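Long-range contact in processed glycerol phosphate lipoteichoic acid synthase 2 (Bacillus subtilis, PDB 2W8D), which belongs to the sulfatase family of the alkaline phosphatase clan, as the processed C-terminal domain of a lipoteichoic acid synthase with a bound magnesium ion: residues Y49-L63 / F225-F239. Sequence-based numbering, arbitrary orientation.
Sequences YKIDGKEVTPFLNKL and FQSAHYLDQSIEQFF
Asp-232, in the middle of helix 225-239, grips the first turn of helix 58-63 through both carboxylate oxygens, joining two helices of an alpha/beta domain of the alkaline phosphatase clan. OD2 accepts from Phe-59 N at 2.8 Å and OD1 from Leu-60 N at 2.9 Å, each with its syn lone pair, so the carboxylate is clasped by two successive amides and held against rotation. The negative group thus meets a helix N-terminus, whose dipole would favour its charge; the side chain of Thr-57, at the N-cap position, makes no capping bond. One turn earlier, His-229 ND1 donates to Val-56 O (3.0 Å), with the oxygen close to the imidazole plane.

The tight part runs from Asp-232 to Phe-239, although Phe-59 and Glu-236 remain partly exposed. Phe-59 is a knob among Asp-232, Ile-235, Glu-236 and Phe-239; its chi1 of -165° turns the ring away from the backbone N and against Glu-236. Glu-236 CA sits 3.8 Å from the Phe-59 ring centroid, over one face, while the ring's edge meets the face of Phe-239 in an offset edge-to-face pair, planes at 78°. Leu-60, Leu-63, Ile-235 and Phe-239 all reach Met-255 of the central sheet.

By contrast, Asp-52 and Gly-53, the exposed corner of the type I' turn in hairpin 50-55, make no contact with helix 225-239. Val-56 packs CG1 on Ala-228 CB and CG2 on Phe-225 CD1 (both 3.9 Å). The Tyr-49 and Phe-225 rings lie nearly parallel (20°) but displaced. Ile-51 covers one face of Phe-225, CD1 almost on the ring normal, 4.2 Å from its centroid.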
loop_
_atom_site.group_PDB
_atom_site.type_symbol
_atom_site.label_atom_id
_atom_site.label_comp_id
_atom_site.label_asym_id
_atom_site.label_seq_id
_atom_site.Cartn_x
_atom_site.Cartn_y
_atom_site.Cartn_z
ATOM N N TYR A 49 18.391 -8.493 -0.686
ATOM C CA TYR A 49 19.332 -8.502 0.420
ATOM C C TYR A 49 19.668 -9.946 0.814
ATOM O O TYR A 49 18.814 -10.847 0.748
ATOM C CB TYR A 49 18.743 -7.791 1.618
ATOM C CG TYR A 49 19.807 -7.230 2.520
ATOM C CD1 TYR A 49 20.340 -5.957 2.291
ATOM C CD2 TYR A 49 20.320 -7.981 3.566
ATOM C CE1 TYR A 49 21.355 -5.441 3.097
ATOM C CE2 TYR A 49 21.345 -7.479 4.378
ATOM C CZ TYR A 49 21.841 -6.212 4.140
ATOM O OH TYR A 49 22.834 -5.722 4.932
ATOM N N LYS A 50 20.908 -10.152 1.229
ATOM C CA LYS A 50 21.337 -11.468 1.702
ATOM C C LYS A 50 22.074 -11.348 3.019
ATOM O O LYS A 50 22.725 -10.343 3.282
ATOM C CB LYS A 50 22.259 -12.179 0.699
ATOM C CG LYS A 50 21.747 -12.251 -0.696
ATOM C CD LYS A 50 22.643 -13.112 -1.557
ATOM C CE LYS A 50 22.156 -13.047 -2.998
ATOM N NZ LYS A 50 22.911 -13.904 -3.967
ATOM N N ILE A 51 21.931 -12.399 3.821
ATOM C CA ILE A 51 22.616 -12.611 5.090
ATOM C C ILE A 51 23.333 -13.961 4.920
ATOM O O ILE A 51 22.672 -14.957 4.600
ATOM C CB ILE A 51 21.578 -12.731 6.265
ATOM C CG1 ILE A 51 20.792 -11.419 6.464
ATOM C CG2 ILE A 51 22.274 -13.088 7.572
ATOM C CD1 ILE A 51 21.707 -10.239 6.891
ATOM N N ASP A 52 24.658 -13.987 5.126
ATOM C CA ASP A 52 25.504 -15.195 4.955
ATOM C C ASP A 52 25.307 -15.917 3.605
ATOM O O ASP A 52 25.310 -17.167 3.535
ATOM C CB ASP A 52 25.300 -16.218 6.108
ATOM C CG ASP A 52 25.368 -15.580 7.504
ATOM O OD1 ASP A 52 26.088 -14.553 7.656
ATOM O OD2 ASP A 52 24.711 -16.121 8.445
ATOM N N GLY A 53 25.114 -15.134 2.547
ATOM C CA GLY A 53 24.820 -15.696 1.236
ATOM C C GLY A 53 23.413 -16.251 1.036
ATOM O O GLY A 53 23.097 -16.697 -0.058
ATOM N N LYS A 54 22.571 -16.219 2.077
ATOM C CA LYS A 54 21.174 -16.658 2.007
ATOM C C LYS A 54 20.242 -15.466 1.815
ATOM O O LYS A 54 20.299 -14.491 2.564
ATOM C CB LYS A 54 20.741 -17.423 3.275
ATOM C CG LYS A 54 21.744 -18.457 3.777
ATOM C CD LYS A 54 21.073 -19.580 4.552
ATOM C CE LYS A 54 21.948 -20.843 4.486
ATOM N NZ LYS A 54 21.102 -22.076 4.297
ATOM N N GLU A 55 19.357 -15.557 0.830
ATOM C CA GLU A 55 18.409 -14.492 0.558
ATOM C C GLU A 55 17.375 -14.396 1.663
ATOM O O GLU A 55 16.954 -15.401 2.228
ATOM C CB GLU A 55 17.736 -14.732 -0.773
ATOM C CG GLU A 55 18.694 -14.704 -1.959
ATOM C CD GLU A 55 18.060 -15.252 -3.213
ATOM O OE1 GLU A 55 16.976 -14.761 -3.597
ATOM O OE2 GLU A 55 18.646 -16.187 -3.813
ATOM N N VAL A 56 16.975 -13.168 1.975
ATOM C CA VAL A 56 16.037 -12.910 3.039
ATOM C C VAL A 56 14.645 -13.102 2.481
ATOM O O VAL A 56 13.809 -13.747 3.108
ATOM C CB VAL A 56 16.174 -11.465 3.613
ATOM C CG1 VAL A 56 15.059 -11.202 4.645
ATOM C CG2 VAL A 56 17.551 -11.244 4.231
ATOM N N THR A 57 14.368 -12.535 1.311
ATOM C CA THR A 57 13.019 -12.709 0.725
ATOM C C THR A 57 13.014 -13.439 -0.663
ATOM O O THR A 57 12.647 -12.839 -1.687
ATOM C CB THR A 57 12.258 -11.367 0.690
ATOM O OG1 THR A 57 13.015 -10.403 -0.044
ATOM C CG2 THR A 57 12.055 -10.817 2.111
ATOM N N PRO A 58 13.439 -14.729 -0.701
ATOM C CA PRO A 58 13.622 -15.384 -2.010
ATOM C C PRO A 58 12.376 -15.444 -2.913
ATOM O O PRO A 58 12.515 -15.380 -4.146
ATOM C CB PRO A 58 14.082 -16.829 -1.648
ATOM C CG PRO A 58 13.589 -17.064 -0.232
ATOM C CD PRO A 58 13.799 -15.638 0.403
ATOM N N PHE A 59 11.176 -15.579 -2.348
ATOM C CA PHE A 59 9.996 -15.561 -3.229
ATOM C C PHE A 59 9.759 -14.196 -3.871
ATOM O O PHE A 59 9.512 -14.098 -5.080
ATOM C CB PHE A 59 8.714 -16.027 -2.529
ATOM C CG PHE A 59 7.611 -16.363 -3.485
ATOM C CD1 PHE A 59 7.710 -17.503 -4.305
ATOM C CD2 PHE A 59 6.502 -15.519 -3.607
ATOM C CE1 PHE A 59 6.676 -17.862 -5.207
ATOM C CE2 PHE A 59 5.472 -15.826 -4.499
ATOM C CZ PHE A 59 5.545 -17.030 -5.308
ATOM N N LEU A 60 9.856 -13.156 -3.050
ATOM C CA LEU A 60 9.599 -11.788 -3.491
ATOM C C LEU A 60 10.658 -11.408 -4.506
ATOM O O LEU A 60 10.338 -10.793 -5.523
ATOM C CB LEU A 60 9.536 -10.820 -2.300
ATOM C CG LEU A 60 8.305 -11.075 -1.383
ATOM C CD1 LEU A 60 8.229 -10.123 -0.151
ATOM C CD2 LEU A 60 6.948 -11.068 -2.104
ATOM N N ASN A 61 11.905 -11.808 -4.250
ATOM C CA ASN A 61 12.996 -11.664 -5.232
ATOM C C ASN A 61 12.693 -12.276 -6.591
ATOM O O ASN A 61 12.955 -11.655 -7.619
ATOM C CB ASN A 61 14.326 -12.241 -4.702
ATOM C CG ASN A 61 14.768 -11.572 -3.435
ATOM O OD1 ASN A 61 14.209 -10.540 -3.028
ATOM N ND2 ASN A 61 15.751 -12.162 -2.778
ATOM N N LYS A 62 12.138 -13.480 -6.607
ATOM C CA LYS A 62 11.822 -14.120 -7.891
ATOM C C LYS A 62 10.786 -13.268 -8.648
ATOM O O LYS A 62 10.936 -12.998 -9.829
ATOM C CB LYS A 62 11.334 -15.562 -7.702
ATOM C CG LYS A 62 11.415 -16.381 -8.974
ATOM C CD LYS A 62 10.772 -17.765 -8.841
ATOM C CE LYS A 62 9.257 -17.694 -8.702
ATOM N NZ LYS A 62 8.633 -19.013 -9.038
ATOM N N LEU A 63 9.775 -12.800 -7.951
ATOM C CA LEU A 63 8.778 -11.914 -8.566
ATOM C C LEU A 63 9.407 -10.635 -9.100
ATOM O O LEU A 63 9.035 -10.150 -10.169
ATOM C CB LEU A 63 7.702 -11.537 -7.543
ATOM C CG LEU A 63 6.940 -12.696 -6.914
ATOM C CD1 LEU A 63 5.912 -12.159 -5.969
ATOM C CD2 LEU A 63 6.271 -13.559 -8.008
ATOM N N PHE A 225 15.131 -9.468 9.904
ATOM C CA PHE A 225 15.415 -10.315 8.758
ATOM C C PHE A 225 14.765 -11.671 8.878
ATOM O O PHE A 225 14.398 -12.230 7.860
ATOM C CB PHE A 225 16.921 -10.515 8.543
ATOM C CG PHE A 225 17.655 -9.243 8.339
ATOM C CD1 PHE A 225 17.592 -8.572 7.103
ATOM C CD2 PHE A 225 18.402 -8.679 9.374
ATOM C CE1 PHE A 225 18.263 -7.350 6.895
ATOM C CE2 PHE A 225 19.068 -7.447 9.172
ATOM C CZ PHE A 225 18.994 -6.796 7.929
ATOM N N GLN A 226 14.644 -12.182 10.111
ATOM C CA GLN A 226 13.935 -13.422 10.404
ATOM C C GLN A 226 12.435 -13.348 10.173
ATOM O O GLN A 226 11.867 -14.249 9.559
ATOM C CB GLN A 226 14.172 -13.854 11.848
ATOM C CG GLN A 226 15.599 -14.175 12.149
ATOM C CD GLN A 226 15.739 -15.083 13.343
ATOM O OE1 GLN A 226 14.804 -15.246 14.125
ATOM N NE2 GLN A 226 16.911 -15.689 13.492
ATOM N N SER A 227 11.777 -12.297 10.663
ATOM C CA SER A 227 10.334 -12.203 10.432
ATOM C C SER A 227 10.020 -11.821 8.993
ATOM O O SER A 227 8.979 -12.206 8.463
ATOM C CB SER A 227 9.597 -11.312 11.449
ATOM O OG SER A 227 10.388 -10.200 11.769
ATOM N N ALA A 228 10.929 -11.098 8.346
ATOM C CA ALA A 228 10.766 -10.824 6.914
ATOM C C ALA A 228 10.831 -12.154 6.112
ATOM O O ALA A 228 10.056 -12.361 5.184
ATOM C CB ALA A 228 11.819 -9.842 6.412
ATOM N N HIS A 229 11.753 -13.029 6.481
ATOM C CA HIS A 229 11.926 -14.319 5.812
ATOM C C HIS A 229 10.653 -15.131 6.019
ATOM O O HIS A 229 10.157 -15.706 5.079
ATOM C CB HIS A 229 13.178 -15.050 6.351
ATOM C CG HIS A 229 13.491 -16.359 5.673
ATOM N ND1 HIS A 229 14.049 -16.440 4.415
ATOM C CD2 HIS A 229 13.362 -17.640 6.102
ATOM C CE1 HIS A 229 14.243 -17.711 4.098
ATOM N NE2 HIS A 229 13.839 -18.456 5.108
ATOM N N TYR A 230 10.094 -15.108 7.234
ATOM C CA TYR A 230 8.830 -15.767 7.513
ATOM C C TYR A 230 7.659 -15.222 6.635
ATOM O O TYR A 230 6.863 -16.014 6.060
ATOM C CB TYR A 230 8.513 -15.711 9.025
ATOM C CG TYR A 230 7.189 -16.354 9.400
ATOM C CD1 TYR A 230 7.112 -17.717 9.700
ATOM C CD2 TYR A 230 6.010 -15.607 9.406
ATOM C CE1 TYR A 230 5.898 -18.311 10.022
ATOM C CE2 TYR A 230 4.809 -16.170 9.720
ATOM C CZ TYR A 230 4.757 -17.535 10.015
ATOM O OH TYR A 230 3.569 -18.093 10.325
ATOM N N LEU A 231 7.545 -13.899 6.552
ATOM C CA LEU A 231 6.585 -13.224 5.665
ATOM C C LEU A 231 6.729 -13.751 4.221
ATOM O O LEU A 231 5.742 -14.079 3.571
ATOM C CB LEU A 231 6.790 -11.694 5.699
ATOM C CG LEU A 231 5.806 -10.831 4.881
ATOM C CD1 LEU A 231 4.333 -11.280 5.023
ATOM C CD2 LEU A 231 5.879 -9.345 5.222
ATOM N N ASP A 232 7.961 -13.832 3.750
ATOM C CA ASP A 232 8.233 -14.301 2.405
ATOM C C ASP A 232 7.756 -15.749 2.144
ATOM O O ASP A 232 7.185 -16.029 1.111
ATOM C CB ASP A 232 9.712 -14.183 2.111
ATOM C CG ASP A 232 10.045 -14.476 0.671
ATOM O OD1 ASP A 232 9.767 -13.565 -0.152
ATOM O OD2 ASP A 232 10.596 -15.586 0.372
ATOM N N GLN A 233 7.972 -16.650 3.090
ATOM C CA GLN A 233 7.418 -18.007 2.997
ATOM C C GLN A 233 5.896 -18.033 2.968
ATOM O O GLN A 233 5.311 -18.843 2.258
ATOM C CB GLN A 233 7.968 -18.888 4.115
ATOM C CG GLN A 233 9.502 -19.037 4.026
ATOM C CD GLN A 233 10.122 -19.859 5.159
ATOM O OE1 GLN A 233 9.632 -19.862 6.292
ATOM N NE2 GLN A 233 11.208 -20.558 4.849
ATOM N N SER A 234 5.260 -17.151 3.733
ATOM C CA SER A 234 3.812 -17.028 3.788
ATOM C C SER A 234 3.244 -16.600 2.451
ATOM O O SER A 234 2.198 -17.072 2.063
ATOM C CB SER A 234 3.390 -15.973 4.827
ATOM O OG SER A 234 3.893 -16.246 6.124
ATOM N N ILE A 235 3.910 -15.681 1.759
ATOM C CA ILE A 235 3.425 -15.203 0.463
ATOM C C ILE A 235 3.556 -16.334 -0.560
ATOM O O ILE A 235 2.627 -16.582 -1.341
ATOM C CB ILE A 235 4.188 -13.947 -0.043
ATOM C CG1 ILE A 235 4.000 -12.770 0.922
ATOM C CG2 ILE A 235 3.777 -13.606 -1.503
ATOM C CD1 ILE A 235 2.562 -12.628 1.431
ATOM N N GLU A 236 4.705 -17.006 -0.532
ATOM C CA GLU A 236 4.936 -18.225 -1.336
ATOM C C GLU A 236 3.811 -19.246 -1.163
ATOM O O GLU A 236 3.215 -19.690 -2.152
ATOM C CB GLU A 236 6.305 -18.871 -1.010
ATOM C CG GLU A 236 6.514 -20.262 -1.678
ATOM C CD GLU A 236 7.868 -20.908 -1.388
ATOM O OE1 GLU A 236 8.517 -20.596 -0.371
ATOM O OE2 GLU A 236 8.281 -21.780 -2.184
ATOM N N GLN A 237 3.492 -19.599 0.082
ATOM C CA GLN A 237 2.392 -20.558 0.325
ATOM C C GLN A 237 1.076 -20.008 -0.247
ATOM O O GLN A 237 0.409 -20.683 -1.012
ATOM C CB GLN A 237 2.279 -20.915 1.813
ATOM C CG GLN A 237 0.966 -21.569 2.239
ATOM C CD GLN A 237 0.464 -21.053 3.587
ATOM O OE1 GLN A 237 1.208 -21.057 4.563
ATOM N NE2 GLN A 237 -0.812 -20.600 3.641
ATOM N N PHE A 238 0.723 -18.778 0.084
ATOM C CA PHE A 238 -0.471 -18.125 -0.485
ATOM C C PHE A 238 -0.552 -18.234 -2.019
ATOM O O PHE A 238 -1.600 -18.614 -2.571
ATOM C CB PHE A 238 -0.520 -16.666 -0.043
ATOM C CG PHE A 238 -1.791 -15.945 -0.383
ATOM C CD1 PHE A 238 -3.055 -16.511 -0.104
ATOM C CD2 PHE A 238 -1.735 -14.650 -0.897
ATOM C CE1 PHE A 238 -4.252 -15.797 -0.378
ATOM C CE2 PHE A 238 -2.937 -13.910 -1.166
ATOM C CZ PHE A 238 -4.203 -14.495 -0.900
ATOM N N PHE A 239 0.544 -17.905 -2.699
ATOM C CA PHE A 239 0.638 -18.063 -4.154
ATOM C C PHE A 239 0.470 -19.510 -4.607
ATOM O O PHE A 239 -0.263 -19.761 -5.555
ATOM C CB PHE A 239 1.978 -17.522 -4.677
ATOM C CG PHE A 239 1.954 -16.067 -5.070
ATOM C CD1 PHE A 239 1.498 -15.102 -4.204
ATOM C CD2 PHE A 239 2.402 -15.677 -6.314
ATOM C CE1 PHE A 239 1.501 -13.768 -4.572
ATOM C CE2 PHE A 239 2.398 -14.339 -6.679
ATOM C CZ PHE A 239 1.976 -13.402 -5.828
#